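Local coordinates for protein UDP-L-Rhamnose Synthase (Acanthamoeba polyphaga mimivirus, PDB 7JID) that probably makes UDP-L-rhamnose as an NADP-dependent oxidoreductase of the RmlD family, and binds NADP and UDP-rhamnose, at residues T217-V222 with P272-I277; I166-N171 with R282-K287. All blocks are in the same frame, centred on the assembly; numbering follows the deposited sequence.

Contact 1: residues T217-V222 with P272-I277; sequences TNPGLV and PDVPDI. With EDO (1,2-ethanediol), chain E.
Asn218 and Ile277 contribute the largest areas of this contact, which rests on two hydrogen bonds running in opposite directions between the segments. Asn218 ND2 donates to Pro275 O at 2.9 Å, with an N-H...O angle of 166° and the oxygen close to the amide plane. The return bond, Ile277 N to Pro219 O, is 2.8 Å long. Pro219 O also receives a CA-H...O contact from Asp276, the N-cap residue of the helix that starts at Ile277; the Asp276 carboxylate caps that helix and bonds Thr279 OG1. Asp273 N bonds O2 of an ethanediol, probably from the crystallisation liquor.

Apolar contact flanks the bonds. On one flank Pro219 CD rests on Val274 CG1 at 3.8 Å. On the other, Ile277 CG1 lies anti to its backbone N (chi1 -176°) and meets Val222 CG1 at 3.5 Å, tighter than usual for two carbons, the side chains crossing at about a right angle. Ile277 CG2 packs on the backbone of Gly220 and Leu221, with Gly220 C at 3.5 Å. The positive phi of Gly220, 87°, suits glycine.

The Asn218 amide has further partners, Ile194 N at OD1 and Gln197 OE1 at ND2. Thus the loop after strand 212-215, an outermost strand of the parallel Rossmann-type sheet, is joined to the start of helix 277-287, with helix 195-207 packed against both segments through Gln197 and Met198.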
ATOM      1  N   THR A 217      10.058 -12.510 -17.913  1.00  9.31           N
ATOM      2  CA  THR A 217       9.275 -13.242 -18.927  1.00  8.14           C
ATOM      3  C   THR A 217      10.222 -13.789 -20.004  1.00  7.69           C
ATOM      4  O   THR A 217      11.320 -13.231 -20.212  1.00  8.06           O
ATOM      5  CB  THR A 217       8.213 -12.325 -19.534  1.00  7.17           C
ATOM      6  OG1 THR A 217       8.898 -11.141 -19.933  1.00  8.18           O
ATOM      7  CG2 THR A 217       7.097 -11.992 -18.560  1.00  7.99           C
ATOM      8  N   ASN A 218       9.807 -14.826 -20.727  1.00  8.71           N
ATOM      9  CA  ASN A 218      10.559 -15.309 -21.909  1.00  8.81           C
ATOM     10  C   ASN A 218      10.577 -14.176 -22.923  1.00  9.43           C
ATOM     11  O   ASN A 218       9.613 -13.394 -23.012  1.00  9.19           O
ATOM     12  CB  ASN A 218       9.938 -16.540 -22.555  1.00  8.48           C
ATOM     13  CG  ASN A 218       9.981 -17.818 -21.734  1.00  8.81           C
ATOM     14  OD1 ASN A 218       9.315 -17.945 -20.704  1.00  9.10           O
ATOM     15  ND2 ASN A 218      10.797 -18.759 -22.202  1.00 10.40           N
ATOM     16  N   PRO A 219      11.689 -14.002 -23.642  1.00  9.43           N
ATOM     17  CA  PRO A 219      11.737 -12.938 -24.643  1.00  9.29           C
ATOM     18  C   PRO A 219      10.573 -13.018 -25.642  1.00  8.64           C
ATOM     19  O   PRO A 219      10.205 -14.136 -26.066  1.00  8.33           O
ATOM     20  CB  PRO A 219      13.088 -13.130 -25.300  1.00 10.08           C
ATOM     21  CG  PRO A 219      13.923 -13.664 -24.177  1.00 10.74           C
ATOM     22  CD  PRO A 219      13.007 -14.639 -23.415  1.00 10.76           C
ATOM     23  N   GLY A 220      10.039 -11.851 -26.006  1.00  8.79           N
ATOM     24  CA  GLY A 220       9.034 -11.744 -27.068  1.00  8.45           C
ATOM     25  C   GLY A 220       7.604 -11.929 -26.589  1.00  7.58           C
ATOM     26  O   GLY A 220       7.306 -11.943 -25.380  1.00  9.15           O
ATOM     27  N   LEU A 221       6.701 -11.903 -27.560  1.00  7.47           N
ATOM     28  CA  LEU A 221       5.240 -11.904 -27.370  1.00  8.03           C
ATOM     29  C   LEU A 221       4.596 -13.132 -27.954  1.00  7.63           C
ATOM     30  O   LEU A 221       5.026 -13.599 -29.029  1.00  7.42           O
ATOM     31  CB  LEU A 221       4.689 -10.661 -28.076  1.00  7.82           C
ATOM     32  CG  LEU A 221       5.061  -9.312 -27.481  1.00  8.69           C
ATOM     33  CD1 LEU A 221       4.569  -8.193 -28.405  1.00  9.48           C
ATOM     34  CD2 LEU A 221       4.525  -9.169 -26.049  1.00  9.12           C
ATOM     35  N   VAL A 222       3.572 -13.623 -27.287  1.00  7.79           N
ATOM     36  CA  VAL A 222       2.705 -14.693 -27.795  1.00  8.84           C
ATOM     37  C   VAL A 222       1.278 -14.308 -27.462  1.00  7.59           C
ATOM     38  O   VAL A 222       1.012 -13.668 -26.430  1.00  7.34           O
ATOM     39  CB  VAL A 222       3.084 -16.065 -27.217  1.00  9.05           C
ATOM     40  CG1 VAL A 222       2.760 -16.159 -25.725  1.00  9.07           C
ATOM     41  CG2 VAL A 222       2.484 -17.177 -28.055  1.00  9.39           C
ATOM     42  N   PRO A 272      21.447 -15.484 -21.758  1.00 16.95           N
ATOM     43  CA  PRO A 272      21.113 -15.428 -23.184  1.00 19.59           C
ATOM     44  C   PRO A 272      20.428 -16.687 -23.749  1.00 20.54           C
ATOM     45  O   PRO A 272      19.921 -16.589 -24.839  1.00 28.84           O
ATOM     46  CB  PRO A 272      22.486 -15.136 -23.820  1.00 21.70           C
ATOM     47  CG  PRO A 272      23.450 -15.816 -22.875  1.00 19.26           C
ATOM     48  CD  PRO A 272      22.901 -15.489 -21.498  1.00 18.24           C
ATOM     49  N   ASP A 273      20.339 -17.805 -23.039  1.00 22.06           N
ATOM     50  CA  ASP A 273      19.784 -19.055 -23.620  1.00 24.17           C
ATOM     51  C   ASP A 273      18.308 -19.212 -23.239  1.00 19.96           C
ATOM     52  O   ASP A 273      17.741 -20.267 -23.563  1.00 22.16           O
ATOM     53  CB  ASP A 273      20.583 -20.303 -23.209  1.00 29.52           C
ATOM     54  CG  ASP A 273      22.049 -20.248 -23.623  1.00 35.42           C
ATOM     55  OD1 ASP A 273      22.403 -19.405 -24.506  1.00 33.54           O
ATOM     56  OD2 ASP A 273      22.825 -21.016 -23.028  1.00 40.18           O
ATOM     57  N   VAL A 274      17.704 -18.256 -22.504  1.00 19.03           N
ATOM     58  CA  VAL A 274      16.250 -18.372 -22.218  1.00 16.46           C
ATOM     59  C   VAL A 274      15.549 -18.316 -23.564  1.00 14.72           C
ATOM     60  O   VAL A 274      15.709 -17.331 -24.269  1.00 15.29           O
ATOM     61  CB  VAL A 274      15.707 -17.242 -21.321  1.00 16.10           C
ATOM     62  CG1 VAL A 274      14.205 -17.407 -21.086  1.00 15.84           C
ATOM     63  CG2 VAL A 274      16.464 -17.184 -19.996  1.00 17.00           C
ATOM     64  N   PRO A 275      14.730 -19.322 -23.905  1.00 13.94           N
ATOM     65  CA  PRO A 275      14.090 -19.406 -25.217  1.00 13.59           C
ATOM     66  C   PRO A 275      13.092 -18.257 -25.436  1.00 11.40           C
ATOM     67  O   PRO A 275      12.406 -17.874 -24.479  1.00  9.91           O
ATOM     68  CB  PRO A 275      13.325 -20.726 -25.181  1.00 14.99           C
ATOM     69  CG  PRO A 275      14.077 -21.555 -24.154  1.00 17.24           C
ATOM     70  CD  PRO A 275      14.506 -20.552 -23.113  1.00 15.27           C
ATOM     71  N   ASP A 276      12.999 -17.746 -26.662  1.00 12.17           N
ATOM     72  CA  ASP A 276      11.863 -16.849 -26.992  1.00 10.64           C
ATOM     73  C   ASP A 276      10.579 -17.599 -26.648  1.00 10.18           C
ATOM     74  O   ASP A 276      10.528 -18.860 -26.608  1.00  9.46           O
ATOM     75  CB  ASP A 276      11.884 -16.400 -28.441  1.00 10.76           C
ATOM     76  CG  ASP A 276      11.474 -17.524 -29.355  1.00  9.64           C
ATOM     77  OD1 ASP A 276      10.259 -17.720 -29.505  1.00  9.67           O
ATOM     78  OD2 ASP A 276      12.374 -18.220 -29.943  1.00 11.93           O
ATOM     79  N   ILE A 277       9.537 -16.843 -26.297  1.00  9.24           N
ATOM     80  CA  ILE A 277       8.274 -17.402 -25.779  1.00  9.28           C
ATOM     81  C   ILE A 277       7.642 -18.401 -26.778  1.00  8.74           C
ATOM     82  O   ILE A 277       7.031 -19.400 -26.347  1.00  8.85           O
ATOM     83  CB  ILE A 277       7.301 -16.263 -25.397  1.00  8.30           C
ATOM     84  CG1 ILE A 277       6.028 -16.785 -24.759  1.00  8.53           C
ATOM     85  CG2 ILE A 277       6.969 -15.364 -26.580  1.00  8.33           C
ATOM     86  CD1 ILE A 277       6.270 -17.582 -23.504  1.00  9.08           C
TER
HETATM   87  C1  EDO E 303      19.210 -19.963 -19.009  1.00 32.56           C
HETATM   88  O1  EDO E 303      18.320 -20.671 -19.861  1.00 30.75           O
HETATM   89  C2  EDO E 303      20.587 -19.759 -19.527  1.00 32.56           C
HETATM   90  O2  EDO E 303      20.837 -18.570 -20.275  1.00 29.81           O

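Contact 2: residues I166-N171 with R282-K287; sequences ITIEQN and REVVSK
Ile166 and Ile168 meet Val284 in a small apolar contact that joins the loop following strand 157-162 of the Rossmann-type sheet to the C-terminal helix 277-287. No hydrogen bond crosses it, and it buries 215 Å² in total. Ile166 comes first: its CG2, anti to the backbone N, reaches Val284 CG1 at 4.0 Å. The residue also touches Phe175 and Ile176 of helix 175-181, and Val284 touches Ile176 too, which extends the apolar cluster.

Thr167 turns away from the helix. Its OG1 donates to Glu169 O at 2.7 Å, in the carbonyl plane, spanning Ile168, whose backbone N is bonded to Asp196 OD2.

Ile168 then sets its two branches on successive helix turns. CG1 lies 4.0 Å from Val284 CG2, while CG2 faces Lys287 CB at the same 4.0 Å. Beyond CB the lysine leads away from the loop, its extended chain placing the ammonium beside Glu283 one turn back. That salt bridge, within the helix, has Lys287 NZ 2.9 Å from Glu283 OE2, on the anti side of the carboxylate oxygen and 27° out of its plane.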
ATOM      1  N   ILE A 166       3.180 -20.110 -16.894  1.00  9.02           N
ATOM      2  CA  ILE A 166       2.815 -21.372 -17.595  1.00 11.40           C
ATOM      3  C   ILE A 166       3.672 -22.518 -17.053  1.00 10.77           C
ATOM      4  O   ILE A 166       4.848 -22.287 -16.798  1.00 10.86           O
ATOM      5  CB  ILE A 166       3.037 -21.205 -19.098  1.00 11.72           C
ATOM      6  CG1 ILE A 166       2.057 -20.206 -19.728  1.00 13.09           C
ATOM      7  CG2 ILE A 166       2.988 -22.545 -19.830  1.00 12.26           C
ATOM      8  CD1 ILE A 166       2.550 -19.650 -21.029  1.00 14.74           C
ATOM      9  N   THR A 167       3.060 -23.657 -16.797  1.00 12.99           N
ATOM     10  CA  THR A 167       3.798 -24.914 -16.544  1.00 13.64           C
ATOM     11  C   THR A 167       3.379 -25.965 -17.561  1.00 13.23           C
ATOM     12  O   THR A 167       2.235 -25.890 -18.069  1.00 14.07           O
ATOM     13  CB  THR A 167       3.575 -25.393 -15.105  1.00 15.17           C
ATOM     14  OG1 THR A 167       2.163 -25.508 -14.881  1.00 14.72           O
ATOM     15  CG2 THR A 167       4.248 -24.479 -14.101  1.00 16.63           C
ATOM     16  N   ILE A 168       4.274 -26.905 -17.831  1.00 14.54           N
ATOM     17  CA  ILE A 168       3.999 -28.106 -18.665  1.00 15.57           C
ATOM     18  C   ILE A 168       2.888 -28.889 -17.969  1.00 14.87           C
ATOM     19  O   ILE A 168       1.888 -29.210 -18.616  1.00 16.37           O
ATOM     20  CB  ILE A 168       5.272 -28.947 -18.849  1.00 16.31           C
ATOM     21  CG1 ILE A 168       6.368 -28.179 -19.589  1.00 17.32           C
ATOM     22  CG2 ILE A 168       4.912 -30.274 -19.503  1.00 16.96           C
ATOM     23  CD1 ILE A 168       7.781 -28.709 -19.334  1.00 18.16           C
ATOM     24  N   GLU A 169       3.039 -29.111 -16.675  1.00 17.37           N
ATOM     25  CA  GLU A 169       1.977 -29.803 -15.892  1.00 19.11           C
ATOM     26  C   GLU A 169       0.735 -28.899 -15.861  1.00 18.47           C
ATOM     27  O   GLU A 169       0.884 -27.747 -15.509  1.00 17.51           O
ATOM     28  CB  GLU A 169       2.468 -30.096 -14.473  1.00 23.03           C
ATOM     29  CG  GLU A 169       1.566 -31.083 -13.743  1.00 25.01           C
ATOM     30  CD  GLU A 169       1.937 -31.376 -12.299  1.00 26.12           C
ATOM     31  OE1 GLU A 169       3.051 -31.021 -11.881  1.00 33.55           O
ATOM     32  OE2 GLU A 169       1.106 -31.948 -11.601  1.00 32.41           O
ATOM     33  N   GLN A 170      -0.457 -29.442 -16.104  1.00 18.88           N
ATOM     34  CA  GLN A 170      -1.722 -28.679 -16.017  1.00 21.90           C
ATOM     35  C   GLN A 170      -1.983 -28.328 -14.545  1.00 21.43           C
ATOM     36  O   GLN A 170      -1.665 -29.160 -13.653  1.00 21.12           O
ATOM     37  CB  GLN A 170      -2.849 -29.499 -16.647  1.00 23.59           C
ATOM     38  CG  GLN A 170      -2.747 -29.544 -18.158  1.00 28.61           C
ATOM     39  CD  GLN A 170      -3.317 -28.258 -18.702  1.00 33.38           C
ATOM     40  OE1 GLN A 170      -2.672 -27.213 -18.687  1.00 35.29           O
ATOM     41  NE2 GLN A 170      -4.584 -28.298 -19.073  1.00 35.40           N
ATOM     42  N   ASN A 171      -2.497 -27.133 -14.273  1.00 19.60           N
ATOM     43  CA  ASN A 171      -2.781 -26.668 -12.889  1.00 18.11           C
ATOM     44  C   ASN A 171      -3.805 -25.553 -12.993  1.00 18.04           C
ATOM     45  O   ASN A 171      -3.736 -24.795 -13.959  1.00 16.16           O
ATOM     46  CB  ASN A 171      -1.510 -26.208 -12.160  1.00 19.78           C
ATOM     47  CG  ASN A 171      -1.729 -25.878 -10.696  1.00 22.26           C
ATOM     48  OD1 ASN A 171      -2.185 -24.784 -10.353  1.00 20.64           O
ATOM     49  ND2 ASN A 171      -1.369 -26.803  -9.814  1.00 23.97           N
ATOM     50  N   ARG A 282       6.058 -23.841 -27.885  1.00 13.93           N
ATOM     51  CA  ARG A 282       6.079 -25.044 -28.756  0.50 15.44           C
ATOM     52  C   ARG A 282       6.600 -26.227 -27.939  1.00 15.57           C
ATOM     53  O   ARG A 282       5.973 -27.317 -27.986  1.00 16.99           O
ATOM     54  CB  ARG A 282       6.984 -24.843 -29.971  0.50 17.40           C
ATOM     55  CG  ARG A 282       7.063 -26.073 -30.868  0.50 18.76           C
ATOM     56  CD  ARG A 282       7.718 -25.761 -32.195  0.50 19.99           C
ATOM     57  NE  ARG A 282       7.196 -24.533 -32.787  0.50 20.78           N
ATOM     58  CZ  ARG A 282       7.830 -23.370 -32.856  0.50 20.45           C
ATOM     59  NH1 ARG A 282       7.235 -22.346 -33.429  0.50 19.44           N
ATOM     60  NH2 ARG A 282       9.052 -23.239 -32.381  0.50 22.11           N
ATOM     61  N   GLU A 283       7.687 -26.005 -27.215  1.00 13.94           N
ATOM     62  CA  GLU A 283       8.318 -27.058 -26.375  1.00 15.99           C
ATOM     63  C   GLU A 283       7.289 -27.508 -25.344  1.00 16.99           C
ATOM     64  O   GLU A 283       7.022 -28.741 -25.261  1.00 18.47           O
ATOM     65  CB  GLU A 283       9.665 -26.608 -25.804  1.00 17.21           C
ATOM     66  CG  GLU A 283      10.258 -27.625 -24.826  1.00 22.36           C
ATOM     67  CD  GLU A 283      11.661 -27.346 -24.300  1.00 24.82           C
ATOM     68  OE1 GLU A 283      12.380 -26.522 -24.898  1.00 33.43           O
ATOM     69  OE2 GLU A 283      12.036 -27.955 -23.271  1.00 30.24           O
ATOM     70  N   VAL A 284       6.697 -26.579 -24.583  1.00 13.70           N
ATOM     71  CA  VAL A 284       5.713 -26.894 -23.507  1.00 15.17           C
ATOM     72  C   VAL A 284       4.562 -27.707 -24.074  1.00 14.11           C
ATOM     73  O   VAL A 284       4.203 -28.743 -23.460  1.00 15.79           O
ATOM     74  CB  VAL A 284       5.221 -25.597 -22.819  1.00 15.38           C
ATOM     75  CG1 VAL A 284       3.957 -25.759 -21.976  1.00 14.30           C
ATOM     76  CG2 VAL A 284       6.337 -25.024 -21.975  1.00 15.71           C
ATOM     77  N   VAL A 285       3.916 -27.226 -25.129  1.00 14.63           N
ATOM     78  CA  VAL A 285       2.725 -27.905 -25.711  1.00 15.40           C
ATOM     79  C   VAL A 285       3.125 -29.314 -26.182  1.00 19.09           C
ATOM     80  O   VAL A 285       2.308 -30.238 -25.971  1.00 17.56           O
ATOM     81  CB  VAL A 285       2.107 -27.074 -26.844  1.00 15.96           C
ATOM     82  CG1 VAL A 285       1.035 -27.857 -27.598  1.00 17.60           C
ATOM     83  CG2 VAL A 285       1.531 -25.788 -26.271  1.00 15.82           C
ATOM     84  N   SER A 286       4.308 -29.481 -26.765  1.00 19.33           N
ATOM     85  CA  SER A 286       4.759 -30.804 -27.296  1.00 22.32           C
ATOM     86  C   SER A 286       4.794 -31.839 -26.163  1.00 25.16           C
ATOM     87  O   SER A 286       4.489 -33.032 -26.438  1.00 26.63           O
ATOM     88  CB  SER A 286       6.078 -30.692 -28.017  1.00 23.22           C
ATOM     89  OG  SER A 286       7.180 -30.582 -27.122  1.00 26.78           O
ATOM     90  N   LYS A 287       5.046 -31.394 -24.923  1.00 21.73           N
ATOM     91  CA  LYS A 287       5.282 -32.263 -23.741  1.00 23.74           C
ATOM     92  C   LYS A 287       4.013 -32.422 -22.892  1.00 23.72           C
ATOM     93  O   LYS A 287       4.033 -33.258 -21.972  1.00 25.81           O
ATOM     94  CB  LYS A 287       6.406 -31.678 -22.893  1.00 23.69           C
ATOM     95  CG  LYS A 287       7.755 -31.675 -23.587  1.00 24.25           C
ATOM     96  CD  LYS A 287       8.825 -30.924 -22.846  1.00 24.43           C
ATOM     97  CE  LYS A 287      10.177 -31.060 -23.509  1.00 27.13           C
ATOM     98  NZ  LYS A 287      11.257 -30.665 -22.577  1.00 30.49           N
TER

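From the N terminus, the chain first builds strands 5-9 to 103-109 of the parallel sheet, then strand 157-162, whose following loop opens contact 2 at 166-171. Further on come helix 195-207 and strand 212-215, after which 217-222 opens contact 1. The chain returns at 272-277 to close contact 1, and 282-287 closes contact 2 soon after, so the shorter loop is nested within the longer. The closing segments are the loop leading into helix 277-287, ending on its first residue, and the later turns of that helix, which is thereby tied to the loops after two adjacent strands. The centres of contact 1 and contact 2 lie about 15 Å apart, and the two do not touch.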